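Tat-secreted protein Rv2525c (Mycobacterium tuberculosis, PDB 4PMQ) probably acts as a peptidoglycan hydrolase with glycosidase activity, and shows esterase activity toward p-nitrophenyl esters in vitro. Local coordinates at residues 29-33 against 44-48. Numbering follows the deposited sequence.
Sequences IRYVS and GKPIQ. With TLA (L(+)-tartaric acid), chain B.
Lys45 runs its aliphatic chain across one face of the Tyr31 ring. Its CE stands 3.8 Å from the ring centroid and only 7° off the normal, a CH-pi contact over the middle of the face, while CG covers the Tyr31 CB-CG end. Because the lysine is extended beyond CG, NZ is carried off-centre, over the CD1-CE1 side of the Tyr31 ring, still above the face, and makes a cation-pi contact 21° off the normal. Lys45 NZ donates to tartrate O4 at 2.8 Å and also to Gln67 O. Tartrate O3 donates to Tyr31 OH at 2.9 Å, so one ligand bridges both side-chain ends; Arg36 binds it too.

Arg30 leaves the strand beside this pair, and bends at chi2 and chi3 bring its guanidinium back to Gly44. Arg30 NH1 and NH2 each donate to Gly44 O at 2.9 Å, end-on and in the guanidinium plane; NH1 meets a lone pair, whereas NH2 is tilted from the carbonyl plane. NE forms a salt bridge with Glu51, which should further restrict the group's rotation. Ile47 CB lies over one guanidinium face, and Ile47 CD1 packs on Arg30 CB.

Ile47 N donates to Tyr31 O at 2.8 Å and 163°, just past the cis peptide bond preceding Pro46. These contacts fold the loop after strand 27-31 back over that strand's C-terminal end, the usual location of ligand sites in TIM-barrel glycoside hydrolases; the tartrate, though probably from the crystallisation liquor, is consistent with a pocket here.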
loop_
_atom_site.group_PDB
_atom_site.type_symbol
_atom_site.label_atom_id
_atom_site.label_comp_id
_atom_site.label_asym_id
_atom_site.label_seq_id
_atom_site.Cartn_x
_atom_site.Cartn_y
_atom_site.Cartn_z
ATOM N N ILE A 29 -4.527 -2.244 5.813
ATOM C CA ILE A 29 -3.683 -2.279 4.603
ATOM C C ILE A 29 -2.363 -2.762 5.133
ATOM O O ILE A 29 -1.777 -2.087 5.988
ATOM C CB ILE A 29 -3.554 -0.901 3.862
ATOM C CG1 ILE A 29 -4.934 -0.300 3.508
ATOM C CG2 ILE A 29 -2.696 -1.096 2.600
ATOM C CD1 ILE A 29 -4.924 1.149 3.208
ATOM N N ARG A 30 -1.912 -3.928 4.673
ATOM C CA ARG A 30 -0.772 -4.608 5.251
ATOM C C ARG A 30 0.349 -4.886 4.252
ATOM O O ARG A 30 0.114 -5.120 3.062
ATOM C CB ARG A 30 -1.284 -5.925 5.887
ATOM C CG ARG A 30 -2.299 -5.680 7.036
ATOM C CD ARG A 30 -1.648 -5.003 8.238
ATOM N NE ARG A 30 -0.739 -5.961 8.852
ATOM C CZ ARG A 30 0.589 -5.894 8.820
ATOM N NH1 ARG A 30 1.201 -4.846 8.262
ATOM N NH2 ARG A 30 1.318 -6.874 9.351
ATOM N N TYR A 31 1.597 -4.887 4.770
ATOM C CA TYR A 31 2.777 -5.019 3.951
ATOM C C TYR A 31 3.058 -6.419 3.477
ATOM O O TYR A 31 3.217 -7.346 4.286
ATOM C CB TYR A 31 4.001 -4.552 4.747
ATOM C CG TYR A 31 3.975 -3.077 5.029
ATOM C CD1 TYR A 31 4.308 -2.154 4.037
ATOM C CD2 TYR A 31 3.594 -2.592 6.278
ATOM C CE1 TYR A 31 4.310 -0.790 4.290
ATOM C CE2 TYR A 31 3.580 -1.220 6.543
ATOM C CZ TYR A 31 3.949 -0.327 5.543
ATOM O OH TYR A 31 3.958 1.029 5.770
ATOM N N VAL A 32 3.263 -6.529 2.164
ATOM C CA VAL A 32 3.725 -7.775 1.557
ATOM C C VAL A 32 5.201 -7.537 1.146
ATOM O O VAL A 32 5.609 -7.789 0.016
ATOM C CB VAL A 32 2.811 -8.274 0.408
ATOM C CG1 VAL A 32 1.460 -8.731 0.968
ATOM C CG2 VAL A 32 2.614 -7.210 -0.690
ATOM N N SER A 33 5.994 -7.043 2.112
ATOM C CA SER A 33 7.407 -6.687 1.931
ATOM C C SER A 33 8.291 -7.195 3.044
ATOM O O SER A 33 7.846 -7.396 4.171
ATOM C CB SER A 33 7.557 -5.171 1.909
ATOM O OG SER A 33 6.736 -4.591 0.928
ATOM N N GLY A 44 5.682 -5.512 11.700
ATOM C CA GLY A 44 4.495 -5.546 10.848
ATOM C C GLY A 44 4.804 -5.913 9.407
ATOM O O GLY A 44 3.899 -5.915 8.568
ATOM N N LYS A 45 6.077 -6.217 9.093
ATOM C CA LYS A 45 6.456 -6.596 7.720
ATOM C C LYS A 45 7.096 -7.985 7.682
ATOM O O LYS A 45 8.089 -8.186 8.356
ATOM C CB LYS A 45 7.485 -5.598 7.149
ATOM C CG LYS A 45 7.049 -4.154 7.012
ATOM C CD LYS A 45 8.086 -3.395 6.155
ATOM C CE LYS A 45 7.699 -1.958 5.963
ATOM N NZ LYS A 45 8.709 -1.273 5.101
ATOM N N PRO A 46 6.648 -8.928 6.856
ATOM C CA PRO A 46 5.438 -8.917 6.034
ATOM C C PRO A 46 4.263 -9.504 6.805
ATOM O O PRO A 46 4.475 -10.187 7.821
ATOM C CB PRO A 46 5.818 -9.859 4.880
ATOM C CG PRO A 46 6.797 -10.847 5.474
ATOM C CD PRO A 46 7.325 -10.244 6.783
ATOM N N ILE A 47 3.047 -9.282 6.325
ATOM C CA ILE A 47 1.878 -9.938 6.902
ATOM C C ILE A 47 2.067 -11.451 6.746
ATOM O O ILE A 47 2.487 -11.888 5.669
ATOM C CB ILE A 47 0.556 -9.450 6.246
ATOM C CG1 ILE A 47 -0.658 -10.231 6.806
ATOM C CG2 ILE A 47 0.615 -9.482 4.696
ATOM C CD1 ILE A 47 -2.110 -9.696 6.401
ATOM N N GLN A 48 1.775 -12.236 7.813
ATOM C CA GLN A 48 1.872 -13.691 7.756
ATOM C C GLN A 48 0.474 -14.300 7.584
ATOM O O GLN A 48 -0.545 -13.668 7.941
ATOM C CB GLN A 48 2.547 -14.255 9.030
ATOM C CG GLN A 48 3.926 -13.665 9.373
ATOM C CD GLN A 48 5.006 -14.051 8.384
ATOM O OE1 GLN A 48 5.064 -15.181 7.876
ATOM N NE2 GLN A 48 5.930 -13.139 8.134
HETATM O O1 TLA B . 4.803 3.828 7.763
HETATM O O11 TLA B . 6.317 3.187 9.304
HETATM C C1 TLA B . 5.951 3.546 8.084
HETATM C C2 TLA B . 7.102 3.559 7.082
HETATM O O2 TLA B . 6.670 3.995 5.804
HETATM C C3 TLA B . 7.710 2.156 6.968
HETATM O O3 TLA B . 6.804 1.259 6.360
HETATM C C4 TLA B . 9.023 2.189 6.195
HETATM O O4 TLA B . 9.246 1.428 5.268
HETATM O O41 TLA B . 9.894 3.027 6.692
#